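Local structure of beta-1,4-galactanase (Thielavia heterothallica, 1HJS) at residues Tyr214-Ser219 and Glu245-Ile250; Ser220-Ala225 and Pro260-Asn265; Ser251-Arg256 and Ser309-Thr314; Ala299-Ala304 and Phe316-Gln321. The protein hydrolyses beta-1,4-galactosidic linkages in type I arabinogalactans as a family 53 glycoside hydrolase. One frame throughout, in Å; residues are numbered along the deposited sequence.

All four contacts lie in the chain that follows the last three strands of an eight-stranded parallel (beta/alpha)8 barrel, among their loops and the start of helix 223-237. Contact 1 links the loops after strands 208-212 and 240-245, and contact 2 fastens the start of helix 223-237 to a later part of the second loop; their centres are about 10 Å apart. Contact 3, centred about 9 Å from contact 1, ties that same loop to the one after strand 290-296, within which contact 4 closes, its centre about 14 Å from that of contact 3. Along the chain, contact 1 closes before contacts 3 and 4 open, whereas the segments of contacts 2 and 3 alternate. Contacts 2 and 4 are farthest apart, about 27 Å between centres; the probable nucleophile, E245, lies in contact 1.

Contact 1 (Tyr214-Ser219 and Glu245-Ile250); sequences YPFYSS and ETNWPI
Y214 OH donates to E245 OE1 at 2.7 Å; OE1 receives it on its anti lone pair, the one turned away from OE2. The acceptor lies in plane at the edge of the tyrosine ring, and the ring and carboxylate planes stand 70° apart. Because OE2 makes a salt bridge with R45, both oxygens are held, which would probably stabilise the ionised carboxylate. On the same ring, the CE1 corner rests 3.6 Å from N247 CG, the two side chains lying side by side. F216 brings its own edge to this asparagine, with F216 CZ 3.6 Å from N247 CB, so that methylene is met by the rims of two aromatic rings. Replacing Y214 by a phenylalanine would remove the hydroxyl and would probably leave E245 OE1 less firmly oriented.

The segments follow adjacent barrel strands, 208-212 and 240-245. E245 is near the C-terminal end of the seventh strand, where clan GH-A enzymes carry the nucleophile; that role is likely here, its side chain approaching that of E135, the probable proton donor, to about 4 Å.

Farther along, P215 CG packs 3.7 Å from W248 CE3, the proline and indole crossing obliquely. P215 CD also comes within 3.2 Å of N247 O, a buried carbonyl oxygen with no polar partner in the model. In the second shell, N247 ND2 is bound by W296 O, a stronger tie than its weak bond to T246 O. W248 has CG anti to its backbone N (chi1 -176°), NE1 hydrogen-bonded to P267 O, and its ring stacked on F276.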
loop_
_atom_site.group_PDB
_atom_site.type_symbol
_atom_site.label_atom_id
_atom_site.label_comp_id
_atom_site.label_asym_id
_atom_site.label_seq_id
_atom_site.Cartn_x
_atom_site.Cartn_y
_atom_site.Cartn_z
ATOM N N TYR A 214 10.679 4.181 -0.985
ATOM C CA TYR A 214 11.647 3.576 -0.077
ATOM C C TYR A 214 13.009 4.236 -0.295
ATOM O O TYR A 214 13.363 4.596 -1.422
ATOM C CB TYR A 214 11.743 2.075 -0.344
ATOM C CG TYR A 214 10.535 1.288 0.114
ATOM C CD1 TYR A 214 10.312 1.041 1.469
ATOM C CD2 TYR A 214 9.621 0.776 -0.808
ATOM C CE1 TYR A 214 9.212 0.300 1.895
ATOM C CE2 TYR A 214 8.513 0.031 -0.389
ATOM C CZ TYR A 214 8.321 -0.204 0.962
ATOM O OH TYR A 214 7.250 -0.958 1.391
ATOM N N PRO A 215 13.793 4.395 0.778
ATOM C CA PRO A 215 15.108 5.027 0.652
ATOM C C PRO A 215 16.283 4.088 0.406
ATOM O O PRO A 215 17.389 4.549 0.132
ATOM C CB PRO A 215 15.250 5.745 1.984
ATOM C CG PRO A 215 14.680 4.710 2.941
ATOM C CD PRO A 215 13.420 4.234 2.200
ATOM N N PHE A 216 16.052 2.782 0.483
ATOM C CA PHE A 216 17.142 1.823 0.345
ATOM C C PHE A 216 17.205 0.914 -0.879
ATOM O O PHE A 216 17.807 -0.158 -0.815
ATOM C CB PHE A 216 17.211 0.965 1.612
ATOM C CG PHE A 216 15.866 0.584 2.157
ATOM C CD1 PHE A 216 14.954 -0.120 1.377
ATOM C CD2 PHE A 216 15.509 0.930 3.453
ATOM C CE1 PHE A 216 13.696 -0.476 1.883
ATOM C CE2 PHE A 216 14.254 0.578 3.968
ATOM C CZ PHE A 216 13.350 -0.126 3.180
ATOM N N TYR A 217 16.609 1.334 -1.988
ATOM C CA TYR A 217 16.642 0.534 -3.211
ATOM C C TYR A 217 17.282 1.315 -4.352
ATOM O O TYR A 217 17.361 0.826 -5.481
ATOM C CB TYR A 217 15.232 0.109 -3.616
ATOM C CG TYR A 217 14.600 -0.887 -2.674
ATOM C CD1 TYR A 217 15.251 -2.080 -2.352
ATOM C CD2 TYR A 217 13.351 -0.644 -2.101
ATOM C CE1 TYR A 217 14.676 -3.004 -1.485
ATOM C CE2 TYR A 217 12.767 -1.561 -1.230
ATOM C CZ TYR A 217 13.433 -2.737 -0.927
ATOM O OH TYR A 217 12.860 -3.644 -0.069
ATOM N N SER A 218 17.739 2.526 -4.045
ATOM C CA SER A 218 18.361 3.401 -5.034
ATOM C C SER A 218 18.598 4.777 -4.435
ATOM O O SER A 218 17.724 5.329 -3.767
ATOM C CB SER A 218 17.461 3.545 -6.266
ATOM O OG SER A 218 17.901 4.611 -7.096
ATOM N N SER A 219 19.780 5.335 -4.676
ATOM C CA SER A 219 20.112 6.657 -4.159
ATOM C C SER A 219 19.320 7.741 -4.890
ATOM O O SER A 219 19.335 8.906 -4.489
ATOM C CB SER A 219 21.615 6.924 -4.311
ATOM O OG SER A 219 22.009 6.838 -5.667
ATOM N N GLU A 245 3.387 3.143 0.682
ATOM C CA GLU A 245 4.386 2.236 1.241
ATOM C C GLU A 245 5.678 3.007 1.463
ATOM O O GLU A 245 6.140 3.711 0.569
ATOM C CB GLU A 245 4.670 1.060 0.299
ATOM C CG GLU A 245 3.684 -0.099 0.403
ATOM C CD GLU A 245 4.151 -1.334 -0.348
ATOM O OE1 GLU A 245 5.379 -1.586 -0.379
ATOM O OE2 GLU A 245 3.295 -2.063 -0.894
ATOM N N THR A 246 6.242 2.891 2.660
ATOM C CA THR A 246 7.508 3.539 2.981
ATOM C C THR A 246 8.073 2.910 4.254
ATOM O O THR A 246 7.333 2.326 5.056
ATOM C CB THR A 246 7.353 5.074 3.159
ATOM O OG1 THR A 246 8.649 5.692 3.149
ATOM C CG2 THR A 246 6.655 5.403 4.475
ATOM N N ASN A 247 9.388 3.015 4.414
ATOM C CA ASN A 247 10.112 2.457 5.556
ATOM C C ASN A 247 11.328 3.341 5.840
ATOM O O ASN A 247 11.795 4.068 4.962
ATOM C CB ASN A 247 10.699 1.077 5.217
ATOM C CG ASN A 247 9.749 -0.086 5.461
ATOM O OD1 ASN A 247 10.081 -1.222 5.119
ATOM N ND2 ASN A 247 8.588 0.175 6.056
ATOM N N TRP A 248 11.818 3.270 7.074
ATOM C CA TRP A 248 13.056 3.936 7.475
ATOM C C TRP A 248 13.640 3.002 8.525
ATOM O O TRP A 248 12.955 2.597 9.465
ATOM C CB TRP A 248 12.860 5.328 8.069
ATOM C CG TRP A 248 14.209 5.934 8.353
ATOM C CD1 TRP A 248 14.868 5.948 9.550
ATOM C CD2 TRP A 248 15.114 6.498 7.394
ATOM N NE1 TRP A 248 16.127 6.484 9.394
ATOM C CE2 TRP A 248 16.304 6.829 8.081
ATOM C CE3 TRP A 248 15.036 6.750 6.015
ATOM C CZ2 TRP A 248 17.410 7.401 7.439
ATOM C CZ3 TRP A 248 16.135 7.320 5.374
ATOM C CH2 TRP A 248 17.308 7.639 6.090
ATOM N N PRO A 249 14.920 2.646 8.381
ATOM C CA PRO A 249 15.533 1.735 9.344
ATOM C C PRO A 249 15.982 2.255 10.697
ATOM O O PRO A 249 16.401 3.409 10.838
ATOM C CB PRO A 249 16.696 1.143 8.547
ATOM C CG PRO A 249 17.131 2.279 7.706
ATOM C CD PRO A 249 15.840 2.951 7.266
ATOM N N ILE A 250 15.866 1.387 11.699
ATOM C CA ILE A 250 16.347 1.704 13.035
ATOM C C ILE A 250 17.712 1.018 13.090
ATOM O O ILE A 250 18.479 1.186 14.034
ATOM C CB ILE A 250 15.421 1.160 14.158
ATOM C CG1 ILE A 250 15.183 -0.336 13.994
ATOM C CG2 ILE A 250 14.111 1.927 14.161
ATOM C CD1 ILE A 250 14.325 -0.926 15.106
#

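Contact 2 (Ser220-Ala225 and Pro260-Asn265); sequences SATLSA and PSDVKN
D262 has CG in the crowded position between its backbone N and carbonyl carbon (chi1 53°), and T222 places OG1 in the corresponding position (chi1 57°). These torsions direct two side chains at the beginning of helix 223-237, where T222 is the N-cap. Its OG1 accepts from A225 N at 3.0 Å, a capping bond within the segment. The D262 carboxylate serves the two amides that precede A225, those of L223 and S224: L223 N donates to D262 OD1 at 2.9 Å, and nearly straight (170°). S224 N donates to D262 OD2 at 3.0 Å, and each oxygen uses its syn lone pair. The first three N-H groups of the helix are thus bound by side chains, and the helix end would probably favour the ionised aspartate.

D262 and T222 cross at about a right angle, whereas T222 and P260 slide past each other in opposite directions, with T222 CG2 3.8 Å from P260 CB. On the inner side, L223 CG meets V263 CG1 at 3.7 Å. Helix 270-285 extends this apolar patch, V280 and I283 touching L223 and F276 touching V263. The contact therefore pins the start of one barrel helix to the loop that leads into the next. The loop itself is drawn into a turn by V263 N bonding to P260 O.

A221, just before the cap, is the centre of an inverse gamma turn that brings its carbonyl to the proline ring. A221 O is buried there without a polar partner in the model, and P260 CG lies 3.0 Å from it.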
loop_
_atom_site.group_PDB
_atom_site.type_symbol
_atom_site.label_atom_id
_atom_site.label_comp_id
_atom_site.label_asym_id
_atom_site.label_seq_id
_atom_site.Cartn_x
_atom_site.Cartn_y
_atom_site.Cartn_z
ATOM N N SER A 220 18.629 7.358 -5.958
ATOM C CA SER A 220 17.834 8.314 -6.727
ATOM C C SER A 220 16.540 8.703 -6.016
ATOM O O SER A 220 15.894 9.681 -6.389
ATOM C CB SER A 220 17.501 7.735 -8.106
ATOM O OG SER A 220 18.679 7.546 -8.879
ATOM N N ALA A 221 16.174 7.941 -4.989
ATOM C CA ALA A 221 14.942 8.194 -4.239
ATOM C C ALA A 221 15.070 9.345 -3.246
ATOM O O ALA A 221 14.813 9.181 -2.050
ATOM C CB ALA A 221 14.510 6.919 -3.504
ATOM N N THR A 222 15.469 10.512 -3.742
ATOM C CA THR A 222 15.614 11.677 -2.887
ATOM C C THR A 222 14.248 12.270 -2.567
ATOM O O THR A 222 13.276 12.040 -3.283
ATOM C CB THR A 222 16.449 12.779 -3.564
ATOM O OG1 THR A 222 15.843 13.132 -4.816
ATOM C CG2 THR A 222 17.872 12.299 -3.808
ATOM N N LEU A 223 14.181 13.029 -1.481
ATOM C CA LEU A 223 12.938 13.679 -1.103
ATOM C C LEU A 223 12.631 14.727 -2.168
ATOM O O LEU A 223 11.469 15.009 -2.467
ATOM C CB LEU A 223 13.087 14.338 0.268
ATOM C CG LEU A 223 13.329 13.349 1.413
ATOM C CD1 LEU A 223 13.621 14.112 2.693
ATOM C CD2 LEU A 223 12.103 12.463 1.591
ATOM N N SER A 224 13.684 15.299 -2.745
ATOM C CA SER A 224 13.518 16.307 -3.784
ATOM C C SER A 224 12.848 15.691 -5.013
ATOM O O SER A 224 11.940 16.284 -5.593
ATOM C CB SER A 224 14.875 16.909 -4.174
ATOM O OG SER A 224 15.738 15.915 -4.687
ATOM N N ALA A 225 13.289 14.498 -5.402
ATOM C CA ALA A 225 12.715 13.822 -6.560
ATOM C C ALA A 225 11.264 13.425 -6.293
ATOM O O ALA A 225 10.433 13.449 -7.199
ATOM C CB ALA A 225 13.539 12.587 -6.916
ATOM N N PRO A 260 19.740 8.102 -0.442
ATOM C CA PRO A 260 19.568 9.369 -1.158
ATOM C C PRO A 260 20.293 10.496 -0.431
ATOM O O PRO A 260 20.326 10.535 0.802
ATOM C CB PRO A 260 18.053 9.558 -1.168
ATOM C CG PRO A 260 17.543 8.148 -1.190
ATOM C CD PRO A 260 18.434 7.474 -0.170
ATOM N N SER A 261 20.866 11.415 -1.200
ATOM C CA SER A 261 21.619 12.525 -0.631
ATOM C C SER A 261 20.900 13.360 0.427
ATOM O O SER A 261 21.513 13.732 1.428
ATOM C CB SER A 261 22.121 13.447 -1.750
ATOM O OG SER A 261 21.041 14.023 -2.462
ATOM N N ASP A 262 19.615 13.657 0.229
ATOM C CA ASP A 262 18.909 14.478 1.209
ATOM C C ASP A 262 18.322 13.771 2.427
ATOM O O ASP A 262 17.480 14.337 3.125
ATOM C CB ASP A 262 17.820 15.343 0.545
ATOM C CG ASP A 262 16.866 14.546 -0.318
ATOM O OD1 ASP A 262 16.742 13.320 -0.118
ATOM O OD2 ASP A 262 16.219 15.165 -1.194
ATOM N N VAL A 263 18.770 12.546 2.688
ATOM C CA VAL A 263 18.319 11.796 3.863
ATOM C C VAL A 263 19.523 11.156 4.559
ATOM O O VAL A 263 19.377 10.454 5.564
ATOM C CB VAL A 263 17.300 10.684 3.500
ATOM C CG1 VAL A 263 16.043 11.304 2.911
ATOM C CG2 VAL A 263 17.920 9.694 2.530
ATOM N N LYS A 264 20.714 11.421 4.026
ATOM C CA LYS A 264 21.953 10.873 4.578
ATOM C C LYS A 264 22.259 11.294 6.010
ATOM O O LYS A 264 23.005 10.614 6.716
ATOM C CB LYS A 264 23.144 11.244 3.691
ATOM C CG LYS A 264 23.431 10.249 2.581
ATOM C CD LYS A 264 24.762 10.563 1.912
ATOM C CE LYS A 264 25.241 9.417 1.032
ATOM N NZ LYS A 264 24.356 9.178 -0.141
ATOM N N ASN A 265 21.702 12.409 6.454
ATOM C CA ASN A 265 21.982 12.834 7.813
ATOM C C ASN A 265 20.994 12.291 8.830
ATOM O O ASN A 265 21.190 12.447 10.037
ATOM C CB ASN A 265 22.053 14.354 7.895
ATOM C CG ASN A 265 23.347 14.896 7.319
ATOM O OD1 ASN A 265 24.438 14.443 7.682
ATOM N ND2 ASN A 265 23.238 15.865 6.417
#

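Contact 3 (Ser251-Arg256 and Ser309-Thr314)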
loop_
_atom_site.group_PDB
_atom_site.type_symbol
_atom_site.label_atom_id
_atom_site.label_comp_id
_atom_site.label_asym_id
_atom_site.label_seq_id
_atom_site.Cartn_x
_atom_site.Cartn_y
_atom_site.Cartn_z
ATOM N N SER A 251 18.003 0.248 12.046
ATOM C CA SER A 251 19.276 -0.455 11.925
ATOM C C SER A 251 19.531 -0.860 10.476
ATOM O O SER A 251 18.701 -1.520 9.853
ATOM C CB SER A 251 19.295 -1.697 12.821
ATOM O OG SER A 251 20.546 -2.359 12.730
ATOM N N CYS A 252 20.673 -0.447 9.934
ATOM C CA CYS A 252 21.033 -0.781 8.560
ATOM C C CYS A 252 22.546 -0.864 8.417
ATOM O O CYS A 252 23.160 -0.047 7.733
ATOM C CB CYS A 252 20.513 0.265 7.564
ATOM S SG CYS A 252 20.591 -0.421 5.877
ATOM N N PRO A 253 23.169 -1.867 9.045
ATOM C CA PRO A 253 24.623 -2.017 8.967
ATOM C C PRO A 253 25.158 -2.518 7.626
ATOM O O PRO A 253 26.344 -2.383 7.342
ATOM C CB PRO A 253 24.915 -3.002 10.094
ATOM C CG PRO A 253 23.713 -3.910 10.039
ATOM C CD PRO A 253 22.571 -2.922 9.889
ATOM N N ASN A 254 24.274 -3.077 6.796
ATOM C CA ASN A 254 24.664 -3.684 5.514
ATOM C C ASN A 254 23.798 -3.250 4.308
ATOM O O ASN A 254 23.203 -4.107 3.657
ATOM C CB ASN A 254 24.550 -5.209 5.707
ATOM C CG ASN A 254 25.341 -6.027 4.693
ATOM O OD1 ASN A 254 25.115 -7.237 4.566
ATOM N ND2 ASN A 254 26.276 -5.397 3.997
ATOM N N PRO A 255 23.734 -1.939 3.977
ATOM C CA PRO A 255 22.899 -1.542 2.834
ATOM C C PRO A 255 23.441 -1.960 1.481
ATOM O O PRO A 255 24.652 -1.963 1.261
ATOM C CB PRO A 255 22.801 -0.022 2.990
ATOM C CG PRO A 255 24.131 0.330 3.574
ATOM C CD PRO A 255 24.304 -0.748 4.638
ATOM N N ARG A 256 22.538 -2.332 0.577
ATOM C CA ARG A 256 22.938 -2.746 -0.759
ATOM C C ARG A 256 23.108 -1.541 -1.691
ATOM O O ARG A 256 23.827 -1.612 -2.692
ATOM C CB ARG A 256 21.901 -3.702 -1.342
ATOM C CG ARG A 256 22.401 -4.473 -2.549
ATOM C CD ARG A 256 21.404 -5.533 -2.983
ATOM N NE ARG A 256 21.925 -6.318 -4.094
ATOM C CZ ARG A 256 21.213 -7.202 -4.781
ATOM N NH1 ARG A 256 19.940 -7.412 -4.471
ATOM N NH2 ARG A 256 21.776 -7.879 -5.774
ATOM N N SER A 309 17.575 -4.688 2.294
ATOM C CA SER A 309 18.939 -5.026 2.698
ATOM C C SER A 309 19.237 -4.504 4.104
ATOM O O SER A 309 20.222 -4.900 4.735
ATOM C CB SER A 309 19.945 -4.441 1.696
ATOM O OG SER A 309 19.896 -3.023 1.690
ATOM N N CYS A 310 18.385 -3.614 4.598
ATOM C CA CYS A 310 18.571 -3.055 5.934
ATOM C C CYS A 310 18.035 -4.017 6.993
ATOM O O CYS A 310 16.913 -4.507 6.884
ATOM C CB CYS A 310 17.853 -1.717 6.049
ATOM S SG CYS A 310 18.662 -0.316 5.224
ATOM N N ALA A 311 18.831 -4.256 8.030
ATOM C CA ALA A 311 18.472 -5.192 9.092
ATOM C C ALA A 311 17.130 -4.993 9.803
ATOM O O ALA A 311 16.419 -5.964 10.057
ATOM C CB ALA A 311 19.593 -5.241 10.130
ATOM N N ASP A 312 16.773 -3.757 10.135
ATOM C CA ASP A 312 15.516 -3.543 10.851
ATOM C C ASP A 312 14.793 -2.263 10.453
ATOM O O ASP A 312 15.319 -1.162 10.628
ATOM C CB ASP A 312 15.783 -3.519 12.361
ATOM C CG ASP A 312 14.528 -3.752 13.187
ATOM O OD1 ASP A 312 13.415 -3.477 12.690
ATOM O OD2 ASP A 312 14.664 -4.205 14.348
ATOM N N ASN A 313 13.580 -2.421 9.929
ATOM C CA ASN A 313 12.753 -1.290 9.514
ATOM C C ASN A 313 11.459 -1.229 10.312
ATOM O O ASN A 313 10.588 -0.414 10.018
ATOM C CB ASN A 313 12.390 -1.396 8.030
ATOM C CG ASN A 313 13.559 -1.131 7.128
ATOM O OD1 ASN A 313 14.250 -0.124 7.275
ATOM N ND2 ASN A 313 13.789 -2.028 6.177
ATOM N N THR A 314 11.326 -2.092 11.312
ATOM C CA THR A 314 10.111 -2.116 12.117
ATOM C C THR A 314 10.054 -0.951 13.099
ATOM O O THR A 314 11.039 -0.231 13.293
ATOM C CB THR A 314 9.981 -3.444 12.900
ATOM O OG1 THR A 314 11.050 -3.555 13.850
ATOM C CG2 THR A 314 10.029 -4.628 11.945
HETATM O O HOH W 1 21.676 -4.416 7.036
#
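S251 forms a single antiparallel, hydrogen-bonded bridge with D312, at a classic beta bulge where A311 and D312 both face the serine. D312 N donates to S251 O at 3.0 Å and 166°, in the carbonyl plane on a lone pair; the return bond from S251 N to D312 O is weak. The D312 side chain turns to its own segment, OD1 accepting from T314 N in an Asx turn and from T314 OG1 at 2.6 Å. An alanine at D312 would lose both bonds and is likely to loosen the turn that follows the bulge.

Next comes the covalent link: C252 SG joins C310 SG at 2.0 Å (chi3 -77°), tying the loop after strand 240-245 to the one after strand 290-296. P253 CD then rests 3.8 Å from A311 CB. N254 is coupled through a water, which accepts from N254 N at 2.9 Å and donates to S309 O at 2.8 Å. Past P255, whose CA lies near the serine hydroxyl, the last bond is made where S309 has OG between its backbone N and carbonyl carbon: R256 N donates to S309 OG at 2.9 Å.

Contact 4 (Ala299-Ala304 and Phe316-Gln321); sequences AWIHNA and FSQSGQ
I301 carries the close-fitted half of the contact, its two branches pressed on the type I beta turn from S317 to G320. I301 CG2 lies 3.4 Å from S317 O, and I301 CD1 reaches 3.5 Å from Q318 O. CG1 takes the crowded position between backbone N and carbonyl carbon (chi1 63°) and CG2 lies anti to the carbonyl carbon, so that CG2 meets the first of these oxygens while CD1, at the end of the other branch, meets the second. At the other end of the contact, A299 CB sits over one face of F316 in a CH-pi contact, 4.0 Å from the ring centroid and 22° off its normal. I301 CG2 also touches F316 CB, the two side chains crossing at about a right angle.

The turn is closed by G320 N bonding to S317 O at 2.9 Å, and the bond from S317 N to Q321 O at 2.7 Å closes a wider loop around it. G320 has phi 95°, at which a beta carbon would jam against the preceding carbonyl oxygen.

Toward solvent the fit is looser. Q318 is exposed, and its chain, bent beyond CG, lays the amide near I301 O and A304. S319 is exposed as well, but its hydroxyl shares a hydrogen bond with that of S317, whose OG also accepts from Q321 N at 3.0 Å.

Both segments belong to the long loop after the eighth barrel strand, 290-296. Y22 binds A299 O and meets F316 edge-to-face, L32 of helix 32-38 touches both A299 and F316, and E15 of helix 12-17 packs against I301 and bonds H302 ND1, so the loop lies against the first two helices of the chain.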
loop_
_atom_site.group_PDB
_atom_site.type_symbol
_atom_site.label_atom_id
_atom_site.label_comp_id
_atom_site.label_asym_id
_atom_site.label_seq_id
_atom_site.Cartn_x
_atom_site.Cartn_y
_atom_site.Cartn_z
ATOM N N ALA A 299 4.985 -3.575 12.417
ATOM C CA ALA A 299 4.977 -4.580 13.478
ATOM C C ALA A 299 5.384 -5.998 13.085
ATOM O O ALA A 299 5.204 -6.930 13.873
ATOM C CB ALA A 299 3.593 -4.607 14.139
ATOM N N TRP A 300 5.938 -6.168 11.889
ATOM C CA TRP A 300 6.344 -7.494 11.425
ATOM C C TRP A 300 7.749 -7.806 11.942
ATOM O O TRP A 300 8.714 -7.893 11.169
ATOM C CB TRP A 300 6.325 -7.530 9.894
ATOM C CG TRP A 300 6.233 -8.904 9.314
ATOM C CD1 TRP A 300 6.352 -10.095 9.981
ATOM C CD2 TRP A 300 6.025 -9.236 7.937
ATOM N NE1 TRP A 300 6.234 -11.140 9.102
ATOM C CE2 TRP A 300 6.032 -10.642 7.841
ATOM C CE3 TRP A 300 5.836 -8.477 6.772
ATOM C CZ2 TRP A 300 5.855 -11.312 6.624
ATOM C CZ3 TRP A 300 5.662 -9.143 5.559
ATOM C CH2 TRP A 300 5.673 -10.548 5.498
ATOM N N ILE A 301 7.855 -7.991 13.253
ATOM C CA ILE A 301 9.141 -8.243 13.886
ATOM C C ILE A 301 9.879 -9.521 13.485
ATOM O O ILE A 301 11.094 -9.602 13.663
ATOM C CB ILE A 301 9.009 -8.174 15.425
ATOM C CG1 ILE A 301 8.074 -9.272 15.935
ATOM C CG2 ILE A 301 8.483 -6.797 15.827
ATOM C CD1 ILE A 301 7.919 -9.272 17.447
ATOM N N HIS A 302 9.173 -10.511 12.944
ATOM C CA HIS A 302 9.836 -11.739 12.517
ATOM C C HIS A 302 10.350 -11.623 11.080
ATOM O O HIS A 302 10.876 -12.580 10.511
ATOM C CB HIS A 302 8.902 -12.946 12.657
ATOM C CG HIS A 302 8.739 -13.413 14.070
ATOM N ND1 HIS A 302 7.537 -13.351 14.744
ATOM C CD2 HIS A 302 9.636 -13.925 14.948
ATOM C CE1 HIS A 302 7.701 -13.804 15.976
ATOM N NE2 HIS A 302 8.965 -14.158 16.125
ATOM N N ASN A 303 10.190 -10.436 10.507
ATOM C CA ASN A 303 10.661 -10.137 9.154
ATOM C C ASN A 303 11.137 -8.690 9.256
ATOM O O ASN A 303 10.766 -7.834 8.457
ATOM C CB ASN A 303 9.513 -10.262 8.146
ATOM C CG ASN A 303 9.943 -9.941 6.718
ATOM O OD1 ASN A 303 11.034 -10.316 6.285
ATOM N ND2 ASN A 303 9.076 -9.251 5.978
ATOM N N ALA A 304 11.967 -8.447 10.266
ATOM C CA ALA A 304 12.480 -7.117 10.582
ATOM C C ALA A 304 13.028 -6.285 9.436
ATOM O O ALA A 304 12.805 -5.074 9.394
ATOM C CB ALA A 304 13.530 -7.224 11.685
ATOM N N PHE A 316 8.620 -1.580 16.208
ATOM C CA PHE A 316 8.330 -2.318 17.436
ATOM C C PHE A 316 9.584 -3.083 17.849
ATOM O O PHE A 316 10.381 -3.478 16.997
ATOM C CB PHE A 316 7.195 -3.325 17.213
ATOM C CG PHE A 316 5.825 -2.710 17.186
ATOM C CD1 PHE A 316 5.417 -1.927 16.113
ATOM C CD2 PHE A 316 4.945 -2.909 18.246
ATOM C CE1 PHE A 316 4.151 -1.347 16.091
ATOM C CE2 PHE A 316 3.675 -2.335 18.238
ATOM C CZ PHE A 316 3.274 -1.550 17.157
ATOM N N SER A 317 9.757 -3.296 19.151
ATOM C CA SER A 317 10.919 -4.037 19.640
ATOM C C SER A 317 10.737 -5.501 19.266
ATOM O O SER A 317 9.653 -5.911 18.853
ATOM C CB SER A 317 11.034 -3.926 21.164
ATOM O OG SER A 317 10.019 -4.679 21.795
ATOM N N GLN A 318 11.791 -6.294 19.420
ATOM C CA GLN A 318 11.698 -7.708 19.086
ATOM C C GLN A 318 10.796 -8.469 20.050
ATOM O O GLN A 318 10.454 -9.624 19.803
ATOM C CB GLN A 318 13.092 -8.336 19.035
ATOM C CG GLN A 318 13.869 -7.944 17.786
ATOM C CD GLN A 318 13.175 -8.390 16.501
ATOM O OE1 GLN A 318 13.048 -9.586 16.237
ATOM N NE2 GLN A 318 12.718 -7.429 15.705
ATOM N N SER A 319 10.398 -7.818 21.138
ATOM C CA SER A 319 9.506 -8.447 22.108
ATOM C C SER A 319 8.065 -8.021 21.827
ATOM O O SER A 319 7.138 -8.447 22.516
ATOM C CB SER A 319 9.900 -8.065 23.540
ATOM O OG SER A 319 9.716 -6.682 23.776
ATOM N N GLY A 320 7.887 -7.169 20.821
ATOM C CA GLY A 320 6.552 -6.729 20.453
ATOM C C GLY A 320 6.076 -5.416 21.044
ATOM O O GLY A 320 4.885 -5.103 20.980
ATOM N N GLN A 321 6.991 -4.637 21.610
ATOM C CA GLN A 321 6.610 -3.361 22.203
ATOM C C GLN A 321 6.809 -2.197 21.237
ATOM O O GLN A 321 7.871 -2.042 20.639
ATOM C CB GLN A 321 7.411 -3.111 23.481
ATOM C CG GLN A 321 7.053 -1.809 24.178
ATOM C CD GLN A 321 7.765 -1.644 25.507
ATOM O OE1 GLN A 321 8.669 -2.412 25.840
ATOM N NE2 GLN A 321 7.366 -0.632 26.273
#